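Local coordinates for 2-CYS peroxiredoxin (Plasmodium yoelii, PDB 2H01), which probably acts as a thiol-specific peroxidase, reducing hydrogen peroxide to water and organic hydroperoxides to alcohols through a redox-active cysteine, at residues A[26-31]-A[67-72]; A[135-140]-A[148-153]; A[49-54]-A[93-98]; A[109-114]-A[123-128]. All coordinates share one frame; numbering follows the deposited sequence.

How the interactions relate
The touching residues of interactions 3 and 4 are all buried, whereas interactions 1 and 2 are only partly buried. All four are mainly apolar, and no hydrogen bond crosses between the paired segments in any of them. Interactions 1, 2 and 4 reach the same mixed sheet: a 3-10 turn meets strand 66-72, a helix covers strand 133-138, and the turn ending a helix packs on strand 119-127. Interactions 2 and 4 meet directly, with L137 N 2.8 Å from F124 O in a probable hydrogen bond between neighbouring strands. Interaction 3 instead joins helix 49-56 to a loop, which T98 ties to interaction 1. Its H97 is buried, while F28 and H135 in interactions 1 and 2 are partly exposed.

Interaction 1. Residues A[26-31]-A[67-72]; sequences SDFIGK and ELLGCS
F28 reaches from the 3-10 turn at residues 26-28 across to E67 and L69, alternate residues on strand 66-72 of the peroxiredoxin's thioredoxin-fold sheet. The F28 ring and the E67 side chain cross at about a right angle. E67 CB stands 4.1 Å above one ring face, offset toward the rim, and the next methylene comes closer, with E67 CG 3.4 Å from F28 CE1. CG lies anti to the backbone N of E67 (chi1 -176°), a bend at chi2 (72°) brings the carboxylate back beside the ring, and its plane lies only 10° from that of the ring. The aliphatic part of the glutamate thus makes most of the contact. L69 comes from the direction opposite to F28, and its approach to the ring is oblique. F28 and L69 also both touch V34 on strand 33-38, which pairs in parallel with strand 66-72, so the turn is packed against two adjacent strands. A second backbone bond, K31 N to F28 O at 2.9 Å, closes the turn that follows F28. On the strand side, the apolar contact is made by a single methyl group, L69 CD1, 3.7 Å from F28 CE2.

Interaction 2. Residues A[135-140]-A[148-153]; sequences HLLVNN and DEILRL
H135 and L137 of strand 133-138 pack against I150 and L153 of helix 147-163, the beta-beta-alpha end of the thioredoxin fold. Here strands 119-127 and 133-138 form an antiparallel pair, and the following helix returns over the sheet. The axes of 135-138 and 148-153 run nearly antiparallel (171°) with a closest approach of 11.3 Å, a separation bridged by side chains alone. Purely aliphatic contact is centred on one methyl group of L137. Its CD2 lies 4.1 Å from I150 CG1 and 4.2 Å from L153 CD1. L137 and L153 reach toward each other tip to tip, whereas L137 and I150 meet at a slant. The buried F124 of the adjacent strand touches both L137 and I150 and so joins the same apolar layer. A second kind of contact sets aliphatic carbon against a heteroaromatic ring. H135 CG sits between the backbone N and the carbonyl carbon (chi1 80°), which swings the imidazole toward the helix, where H135 CD2 is 3.6 Å from L153 CD1. The methyl approaches the ring obliquely. Polar interactions belong to the helix itself. E149 begins in the direction of the strand, but its end leads away, and its carboxylate forms a salt bridge with R152, E149 OE1 to R152 NH1 at 3.4 Å. The R152 guanidinium lies across a backbone carbonyl without a hydrogen bond to it: D148 O is 3.1 Å above the guanidinium plane, over its centre.

Interaction 3. Residues A[49-54]-A[93-98]; sequences SEIIAL and GNIKHT
I51 and I95 make the tight part of this contact between helix 49-56 and the loop before strand 98-101. Their side chains cross at about a right angle, and one methyl of the helix residue meets both ends of the loop residue, I51 CG2 lying 4.1 Å from I95 CD1 and 4.2 Å from I95 CG2. I95 CD1 also sits 3.8 Å above one face of the H97 imidazole, offset toward the rim. The same ring turns an edge to the helix backbone, but H97 NE2 is 4.0 Å from I51 O, near the ring plane and too far for a hydrogen bond. Its other nitrogen makes a weak bond, H97 ND1 to T98 O at 3.4 Å. Packing is looser at L54, which points toward the loop yet comes no nearer than 4.6 Å, and I52 faces away. K96 and N94 lie on the solvent side. The I51 side chain is about 9 Å from that of C47, the predicted peroxidatic cysteine just ahead of this helix. Further along helix 49-56, D55 accepts a hydrogen bond from K96 N. L54 and H97 both rest on L68 of strand 66-72, while L54 on F61 and H97 on L58 bring in helix 58-63.

Interaction 4. Residues A[109-114]-A[123-128]; sequences RSYDVL and AFVLID
The turn that ends helix 106-110 packs through Y111 and V113 on one face of strand 119-127. Y111 is the first residue to leave helical geometry, and its side chain extends along the strand to meet two residues. A ring carbon meets a valine methyl obliquely, Y111 CE1 to V125 CG1 at 4.3 Å, and the hydroxyl end comes near an isoleucine methyl, Y111 OH to I127 CD1 at 4.2 Å. The same hydroxyl makes a weak hydrogen bond with P7 O, so the polar end of this buried ring has a partner in the N-terminal loop. V113 takes the next position down the strand, where its CG1 is 4.0 Å from A123 CB. That methyl lies beside the V113 backbone N (chi1 -64°). Between the two, the chain passes through a Schellman motif that ends the helix. D112, with positive phi (55°), is its C-prime residue, and D112 N bonds R109 O at 2.8 Å while V113 N returns to the carbonyl of the residue before R109. The reversal carries D112 outward to solvent and brings V113 back to the sheet, where its backbone also bonds with L121. A123, V125 and I127 receive the turn because alternate strand residues share a face. F124 and L126 point to the other one, touching I150 and I154 of helix 147-163. L36 and F38 of strand 33-38, which pairs antiparallel with strand 119-127, lie against Y111 and V113 respectively.

Interaction 1. Residues A[26-31]-A[67-72]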
# COMPACT_ATOMS: atom_id res chain seq x y z
N SER A 26 1.08 7.43 -10.90
CA SER A 26 0.20 8.09 -11.85
C SER A 26 -0.52 7.16 -12.83
O SER A 26 -1.49 7.57 -13.46
CB SER A 26 0.99 9.16 -12.64
OG SER A 26 1.97 8.56 -13.48
N ASP A 27 -0.05 5.93 -12.97
CA ASP A 27 -0.71 4.99 -13.87
C ASP A 27 -2.13 4.69 -13.37
O ASP A 27 -2.98 4.22 -14.12
CB ASP A 27 0.03 3.64 -13.94
CG ASP A 27 1.42 3.75 -14.54
OD1 ASP A 27 1.64 4.65 -15.38
OD2 ASP A 27 2.29 2.92 -14.17
N PHE A 28 -2.38 4.98 -12.10
CA PHE A 28 -3.68 4.69 -11.50
C PHE A 28 -4.67 5.84 -11.41
O PHE A 28 -5.82 5.64 -11.02
CB PHE A 28 -3.47 4.06 -10.13
CG PHE A 28 -2.60 2.82 -10.17
CD1 PHE A 28 -3.06 1.66 -10.78
CD2 PHE A 28 -1.31 2.84 -9.63
CE1 PHE A 28 -2.25 0.52 -10.86
CE2 PHE A 28 -0.49 1.71 -9.69
CZ PHE A 28 -0.96 0.55 -10.31
N ILE A 29 -4.21 7.05 -11.70
CA ILE A 29 -5.11 8.18 -11.71
C ILE A 29 -6.34 7.96 -12.59
O ILE A 29 -6.22 7.62 -13.75
CB ILE A 29 -4.36 9.49 -12.07
CG1 ILE A 29 -3.98 10.23 -10.79
CG2 ILE A 29 -5.23 10.38 -12.87
CD1 ILE A 29 -2.54 10.68 -10.73
N GLY A 30 -7.51 8.13 -12.01
CA GLY A 30 -8.75 7.96 -12.75
C GLY A 30 -9.03 6.51 -13.11
O GLY A 30 -9.87 6.24 -13.98
N LYS A 31 -8.34 5.59 -12.45
CA LYS A 31 -8.54 4.17 -12.72
C LYS A 31 -8.91 3.42 -11.45
O LYS A 31 -9.99 2.85 -11.35
CB LYS A 31 -7.28 3.54 -13.32
CG LYS A 31 -6.83 4.15 -14.65
CD LYS A 31 -7.89 3.98 -15.72
CE LYS A 31 -7.62 4.88 -16.92
NZ LYS A 31 -6.24 4.67 -17.46
N GLU A 67 -6.17 -0.95 -5.86
CA GLU A 67 -4.94 -1.59 -6.33
C GLU A 67 -3.94 -1.67 -5.18
O GLU A 67 -3.57 -0.66 -4.59
CB GLU A 67 -4.35 -0.76 -7.48
CG GLU A 67 -3.10 -1.36 -8.13
CD GLU A 67 -3.41 -2.57 -8.98
OE1 GLU A 67 -4.53 -2.66 -9.55
OE2 GLU A 67 -2.52 -3.43 -9.11
N LEU A 68 -3.49 -2.89 -4.86
CA LEU A 68 -2.53 -3.10 -3.78
C LEU A 68 -1.10 -2.99 -4.27
O LEU A 68 -0.74 -3.60 -5.27
CB LEU A 68 -2.71 -4.48 -3.15
CG LEU A 68 -3.80 -4.72 -2.12
CD1 LEU A 68 -3.68 -6.15 -1.59
CD2 LEU A 68 -3.65 -3.72 -0.98
N LEU A 69 -0.28 -2.23 -3.54
CA LEU A 69 1.13 -2.08 -3.87
C LEU A 69 1.97 -2.23 -2.61
O LEU A 69 1.86 -1.43 -1.68
CB LEU A 69 1.40 -0.71 -4.53
CG LEU A 69 0.72 -0.47 -5.90
CD1 LEU A 69 1.08 0.91 -6.41
CD2 LEU A 69 1.16 -1.53 -6.90
N GLY A 70 2.79 -3.28 -2.57
CA GLY A 70 3.66 -3.53 -1.43
C GLY A 70 5.06 -3.02 -1.72
O GLY A 70 5.64 -3.33 -2.76
N CYS A 71 5.62 -2.23 -0.81
CA CYS A 71 6.93 -1.67 -1.05
C CYS A 71 7.96 -1.88 0.07
O CYS A 71 7.66 -1.70 1.25
CB CYS A 71 6.77 -0.17 -1.32
SG CYS A 71 8.28 0.77 -1.63
N SER A 72 9.17 -2.29 -0.33
CA SER A 72 10.30 -2.46 0.59
C SER A 72 11.52 -2.02 -0.21
O SER A 72 11.49 -2.01 -1.44
CB SER A 72 10.49 -3.91 1.05
OG SER A 72 11.34 -4.63 0.16

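Interaction 2. Residues A[135-140]-A[148-153]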
# COMPACT_ATOMS: atom_id res chain seq x y z
N HIS A 135 -5.35 8.72 4.01
CA HIS A 135 -4.92 8.36 5.35
C HIS A 135 -3.52 7.79 5.35
O HIS A 135 -3.00 7.37 4.31
CB HIS A 135 -5.88 7.36 6.01
CG HIS A 135 -5.70 5.94 5.58
ND1 HIS A 135 -4.50 5.28 5.68
CD2 HIS A 135 -6.58 5.05 5.04
CE1 HIS A 135 -4.64 4.04 5.22
NE2 HIS A 135 -5.89 3.88 4.83
N LEU A 136 -2.89 7.90 6.50
CA LEU A 136 -1.64 7.26 6.79
C LEU A 136 -1.81 6.48 8.08
O LEU A 136 -2.17 7.01 9.11
CB LEU A 136 -0.55 8.32 6.93
CG LEU A 136 0.90 7.93 7.14
CD1 LEU A 136 1.73 8.73 6.21
CD2 LEU A 136 1.27 8.24 8.55
N LEU A 137 -1.53 5.19 8.01
CA LEU A 137 -1.62 4.36 9.20
C LEU A 137 -0.21 3.85 9.55
O LEU A 137 0.47 3.29 8.71
CB LEU A 137 -2.57 3.19 8.96
CG LEU A 137 -3.98 3.25 9.55
CD1 LEU A 137 -4.63 4.58 9.30
CD2 LEU A 137 -4.81 2.13 8.95
N VAL A 138 0.20 4.05 10.80
CA VAL A 138 1.52 3.63 11.23
C VAL A 138 1.53 2.94 12.59
O VAL A 138 0.50 2.81 13.25
CB VAL A 138 2.47 4.83 11.34
CG1 VAL A 138 2.94 5.26 9.96
CG2 VAL A 138 1.76 5.97 12.07
N ASN A 139 2.73 2.51 12.98
CA ASN A 139 2.95 1.84 14.25
C ASN A 139 1.94 0.75 14.60
O ASN A 139 1.72 -0.16 13.80
CB ASN A 139 3.04 2.90 15.36
CG ASN A 139 4.28 3.77 15.21
OD1 ASN A 139 5.40 3.26 15.19
ND2 ASN A 139 4.08 5.08 15.08
N ASN A 140 1.31 0.84 15.76
CA ASN A 140 0.38 -0.20 16.14
C ASN A 140 -0.90 -0.31 15.33
O ASN A 140 -1.71 -1.20 15.57
CB ASN A 140 0.11 -0.13 17.64
CG ASN A 140 1.24 -0.76 18.46
OD1 ASN A 140 1.50 -0.37 19.61
ND2 ASN A 140 1.91 -1.74 17.86
N ASP A 148 -9.00 -5.22 8.19
CA ASP A 148 -10.40 -4.95 8.23
C ASP A 148 -10.74 -3.49 8.51
O ASP A 148 -11.68 -2.96 7.93
CB ASP A 148 -11.13 -5.93 9.13
CG ASP A 148 -11.26 -7.31 8.51
OD1 ASP A 148 -10.79 -8.28 9.11
OD2 ASP A 148 -11.83 -7.52 7.42
N GLU A 149 -9.96 -2.82 9.37
CA GLU A 149 -10.00 -1.37 9.47
C GLU A 149 -9.73 -0.65 8.15
O GLU A 149 -10.40 0.32 7.83
CB GLU A 149 -9.04 -0.84 10.53
CG GLU A 149 -9.13 -1.52 11.87
CD GLU A 149 -10.53 -1.55 12.43
OE1 GLU A 149 -10.88 -2.54 13.09
OE2 GLU A 149 -11.28 -0.58 12.21
N ILE A 150 -8.74 -1.13 7.42
CA ILE A 150 -8.38 -0.56 6.14
C ILE A 150 -9.56 -0.57 5.16
O ILE A 150 -9.90 0.45 4.60
CB ILE A 150 -7.17 -1.26 5.55
CG1 ILE A 150 -5.92 -0.84 6.30
CG2 ILE A 150 -7.01 -0.92 4.10
CD1 ILE A 150 -4.74 -1.73 6.04
N LEU A 151 -10.16 -1.73 4.98
CA LEU A 151 -11.34 -1.91 4.12
C LEU A 151 -12.51 -1.04 4.57
O LEU A 151 -13.32 -0.61 3.76
CB LEU A 151 -11.75 -3.37 4.11
CG LEU A 151 -10.70 -4.24 3.44
CD1 LEU A 151 -10.91 -5.72 3.79
CD2 LEU A 151 -10.80 -3.99 1.93
N ARG A 152 -12.57 -0.80 5.87
CA ARG A 152 -13.59 0.01 6.51
C ARG A 152 -13.38 1.49 6.16
O ARG A 152 -14.35 2.23 5.97
CB ARG A 152 -13.46 -0.19 8.02
CG ARG A 152 -14.66 0.16 8.85
CD ARG A 152 -14.71 -0.89 9.96
NE ARG A 152 -14.75 -2.21 9.34
CZ ARG A 152 -14.16 -3.30 9.82
NH1 ARG A 152 -13.47 -3.26 10.95
NH2 ARG A 152 -14.24 -4.44 9.13
N LEU A 153 -12.12 1.93 6.12
CA LEU A 153 -11.80 3.32 5.79
C LEU A 153 -12.11 3.55 4.31
O LEU A 153 -12.65 4.59 3.93
CB LEU A 153 -10.31 3.61 6.06
CG LEU A 153 -9.98 3.60 7.56
CD1 LEU A 153 -8.48 3.77 7.77
CD2 LEU A 153 -10.77 4.72 8.26

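Interaction 3. Residues A[49-54]-A[93-98]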
# COMPACT_ATOMS: atom_id res chain seq x y z
N SER A 49 3.15 -10.87 8.22
CA SER A 49 1.70 -10.89 8.42
C SER A 49 0.96 -9.81 7.63
O SER A 49 -0.21 -9.99 7.31
CB SER A 49 1.36 -10.78 9.92
OG SER A 49 1.60 -9.47 10.41
N GLU A 50 1.61 -8.70 7.30
CA GLU A 50 0.92 -7.66 6.55
C GLU A 50 0.77 -8.03 5.08
O GLU A 50 -0.30 -7.85 4.50
CB GLU A 50 1.63 -6.30 6.68
CG GLU A 50 3.13 -6.38 6.94
CD GLU A 50 3.46 -6.68 8.40
OE1 GLU A 50 2.95 -5.96 9.29
OE2 GLU A 50 4.23 -7.63 8.65
N ILE A 51 1.81 -8.55 4.46
CA ILE A 51 1.68 -8.94 3.07
C ILE A 51 0.67 -10.07 2.89
O ILE A 51 -0.21 -10.00 2.05
CB ILE A 51 3.03 -9.35 2.47
CG1 ILE A 51 4.00 -8.17 2.45
CG2 ILE A 51 2.82 -9.93 1.09
CD1 ILE A 51 5.42 -8.53 2.24
N ILE A 52 0.64 -10.94 3.43
CA ILE A 52 -0.30 -12.05 3.58
C ILE A 52 -1.61 -11.58 4.21
O ILE A 52 -2.70 -11.93 3.74
CB ILE A 52 0.33 -13.17 4.43
CG1 ILE A 52 1.74 -13.49 3.93
CG2 ILE A 52 -0.55 -14.41 4.40
CD1 ILE A 52 2.54 -14.36 4.88
N ALA A 53 -1.71 -11.10 5.03
CA ALA A 53 -3.06 -10.67 5.43
C ALA A 53 -3.73 -9.89 4.29
O ALA A 53 -4.92 -10.06 4.04
CB ALA A 53 -2.99 -9.82 6.67
N LEU A 54 -2.97 -9.04 3.61
CA LEU A 54 -3.53 -8.26 2.51
C LEU A 54 -3.83 -9.12 1.29
O LEU A 54 -4.93 -9.03 0.72
CB LEU A 54 -2.58 -7.12 2.10
CG LEU A 54 -2.33 -6.03 3.14
CD1 LEU A 54 -1.29 -5.06 2.62
CD2 LEU A 54 -3.63 -5.30 3.47
N GLY A 93 5.46 -16.89 -0.74
CA GLY A 93 4.82 -17.68 -1.77
C GLY A 93 4.31 -16.82 -2.89
O GLY A 93 4.77 -15.71 -3.11
N ASN A 94 3.31 -17.33 -3.59
CA ASN A 94 2.85 -16.73 -4.82
C ASN A 94 1.74 -15.69 -4.65
O ASN A 94 0.64 -15.88 -5.13
CB ASN A 94 2.41 -17.80 -5.78
CG ASN A 94 2.48 -17.36 -7.19
OD1 ASN A 94 1.91 -17.98 -8.07
ND2 ASN A 94 3.16 -16.26 -7.43
N ILE A 95 2.03 -14.59 -3.97
CA ILE A 95 1.06 -13.53 -3.80
C ILE A 95 0.65 -12.92 -5.13
O ILE A 95 1.40 -12.92 -6.10
CB ILE A 95 1.55 -12.45 -2.85
CG1 ILE A 95 2.73 -11.69 -3.46
CG2 ILE A 95 1.88 -13.04 -1.52
CD1 ILE A 95 2.83 -10.28 -3.01
N LYS A 96 -0.56 -12.42 -5.17
CA LYS A 96 -1.20 -12.18 -6.43
C LYS A 96 -1.30 -10.69 -6.76
O LYS A 96 -1.77 -10.30 -7.81
CB LYS A 96 -2.53 -12.90 -6.50
CG LYS A 96 -2.38 -14.37 -6.79
CD LYS A 96 -1.54 -14.59 -8.05
CE LYS A 96 -0.98 -16.00 -8.16
NZ LYS A 96 -1.97 -17.07 -8.34
N HIS A 97 -0.78 -9.87 -5.86
CA HIS A 97 -0.77 -8.42 -6.08
C HIS A 97 0.68 -7.97 -6.27
O HIS A 97 1.61 -8.68 -5.89
CB HIS A 97 -1.44 -7.68 -4.92
CG HIS A 97 -0.74 -7.81 -3.60
ND1 HIS A 97 0.27 -6.95 -3.21
CD2 HIS A 97 -0.94 -8.66 -2.57
CE1 HIS A 97 0.65 -7.26 -1.98
NE2 HIS A 97 -0.07 -8.29 -1.57
N THR A 98 0.90 -6.80 -6.86
CA THR A 98 2.25 -6.35 -7.12
C THR A 98 3.09 -5.81 -5.97
O THR A 98 2.59 -5.18 -5.04
CB THR A 98 2.28 -5.33 -8.31
OG1 THR A 98 3.15 -4.23 -8.00
CG2 THR A 98 0.90 -4.82 -8.63

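Interaction 4. Residues A[109-114]-A[123-128]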
# COMPACT_ATOMS: atom_id res chain seq x y z
N ARG A 109 11.51 7.62 1.34
CA ARG A 109 11.90 8.94 1.83
C ARG A 109 10.79 9.96 1.58
O ARG A 109 10.42 10.71 2.48
CB ARG A 109 13.19 9.39 1.13
CG ARG A 109 13.93 10.52 1.86
CD ARG A 109 15.07 11.09 1.01
NE ARG A 109 15.95 10.05 0.50
CZ ARG A 109 16.83 9.38 1.24
NH1 ARG A 109 16.94 9.66 2.54
NH2 ARG A 109 17.58 8.44 0.70
N SER A 110 10.26 9.98 0.36
CA SER A 110 9.20 10.92 -0.01
C SER A 110 7.96 10.80 0.87
O SER A 110 7.24 11.77 1.08
CB SER A 110 8.80 10.74 -1.48
OG SER A 110 8.22 9.47 -1.70
N TYR A 111 7.73 9.60 1.40
CA TYR A 111 6.59 9.34 2.26
C TYR A 111 6.96 9.43 3.74
O TYR A 111 6.14 9.15 4.62
CB TYR A 111 5.98 7.98 1.91
CG TYR A 111 5.16 8.02 0.62
CD1 TYR A 111 3.80 8.31 0.65
CD2 TYR A 111 5.77 7.84 -0.62
CE1 TYR A 111 3.06 8.45 -0.53
CE2 TYR A 111 5.03 7.97 -1.81
CZ TYR A 111 3.68 8.27 -1.76
OH TYR A 111 2.94 8.39 -2.92
N ASP A 112 8.20 9.84 4.00
CA ASP A 112 8.71 9.98 5.37
C ASP A 112 8.60 8.73 6.22
O ASP A 112 8.17 8.80 7.37
CB ASP A 112 8.01 11.12 6.10
CG ASP A 112 8.52 12.48 5.68
OD1 ASP A 112 9.75 12.61 5.47
OD2 ASP A 112 7.70 13.41 5.59
N VAL A 113 8.99 7.59 5.66
CA VAL A 113 8.94 6.34 6.39
C VAL A 113 10.25 5.59 6.23
O VAL A 113 10.30 4.36 6.33
CB VAL A 113 7.79 5.44 5.91
CG1 VAL A 113 6.46 6.12 6.21
CG2 VAL A 113 7.92 5.17 4.41
N LEU A 114 11.32 6.33 5.97
CA LEU A 114 12.62 5.71 5.83
C LEU A 114 13.28 5.73 7.21
O LEU A 114 13.44 6.80 7.80
CB LEU A 114 13.49 6.46 4.83
CG LEU A 114 14.88 5.86 4.60
CD1 LEU A 114 14.76 4.41 4.15
CD2 LEU A 114 15.62 6.69 3.55
N ALA A 123 3.84 0.98 7.14
CA ALA A 123 2.85 2.03 6.92
C ALA A 123 1.80 1.68 5.86
O ALA A 123 2.11 1.02 4.86
CB ALA A 123 3.55 3.33 6.54
N PHE A 124 0.56 2.12 6.08
CA PHE A 124 -0.52 1.89 5.11
C PHE A 124 -0.93 3.27 4.62
O PHE A 124 -1.30 4.14 5.41
CB PHE A 124 -1.74 1.19 5.73
CG PHE A 124 -1.47 -0.22 6.20
CD1 PHE A 124 -0.95 -1.18 5.33
CD2 PHE A 124 -1.71 -0.59 7.52
CE1 PHE A 124 -0.67 -2.49 5.77
CE2 PHE A 124 -1.43 -1.88 7.98
CZ PHE A 124 -0.91 -2.83 7.10
N VAL A 125 -0.85 3.49 3.31
CA VAL A 125 -1.20 4.77 2.73
C VAL A 125 -2.28 4.61 1.67
O VAL A 125 -2.08 3.96 0.65
CB VAL A 125 0.04 5.42 2.08
CG1 VAL A 125 -0.28 6.85 1.63
CG2 VAL A 125 1.19 5.41 3.08
N LEU A 126 -3.45 5.20 1.93
CA LEU A 126 -4.56 5.09 1.00
C LEU A 126 -4.63 6.35 0.14
O LEU A 126 -4.66 7.47 0.66
CB LEU A 126 -5.87 4.88 1.77
CG LEU A 126 -7.18 4.97 0.99
CD1 LEU A 126 -7.22 3.92 -0.12
CD2 LEU A 126 -8.35 4.81 1.95
N ILE A 127 -4.67 6.21 -1.07
CA ILE A 127 -4.66 7.25 -2.08
C ILE A 127 -5.89 7.16 -2.98
O ILE A 127 -6.27 6.04 -3.40
CB ILE A 127 -3.38 7.16 -2.94
CG1 ILE A 127 -2.14 7.03 -2.04
CG2 ILE A 127 -3.25 8.37 -3.85
CD1 ILE A 127 -0.89 6.63 -2.78
N ASP A 128 -6.65 8.22 -3.26
CA ASP A 128 -7.84 8.14 -4.12
C ASP A 128 -7.49 8.12 -5.60
O ASP A 128 -6.31 8.15 -5.96
CB ASP A 128 -8.84 9.28 -3.83
CG ASP A 128 -8.28 10.66 -4.14
OD1 ASP A 128 -7.38 10.79 -5.00
OD2 ASP A 128 -8.76 11.62 -3.51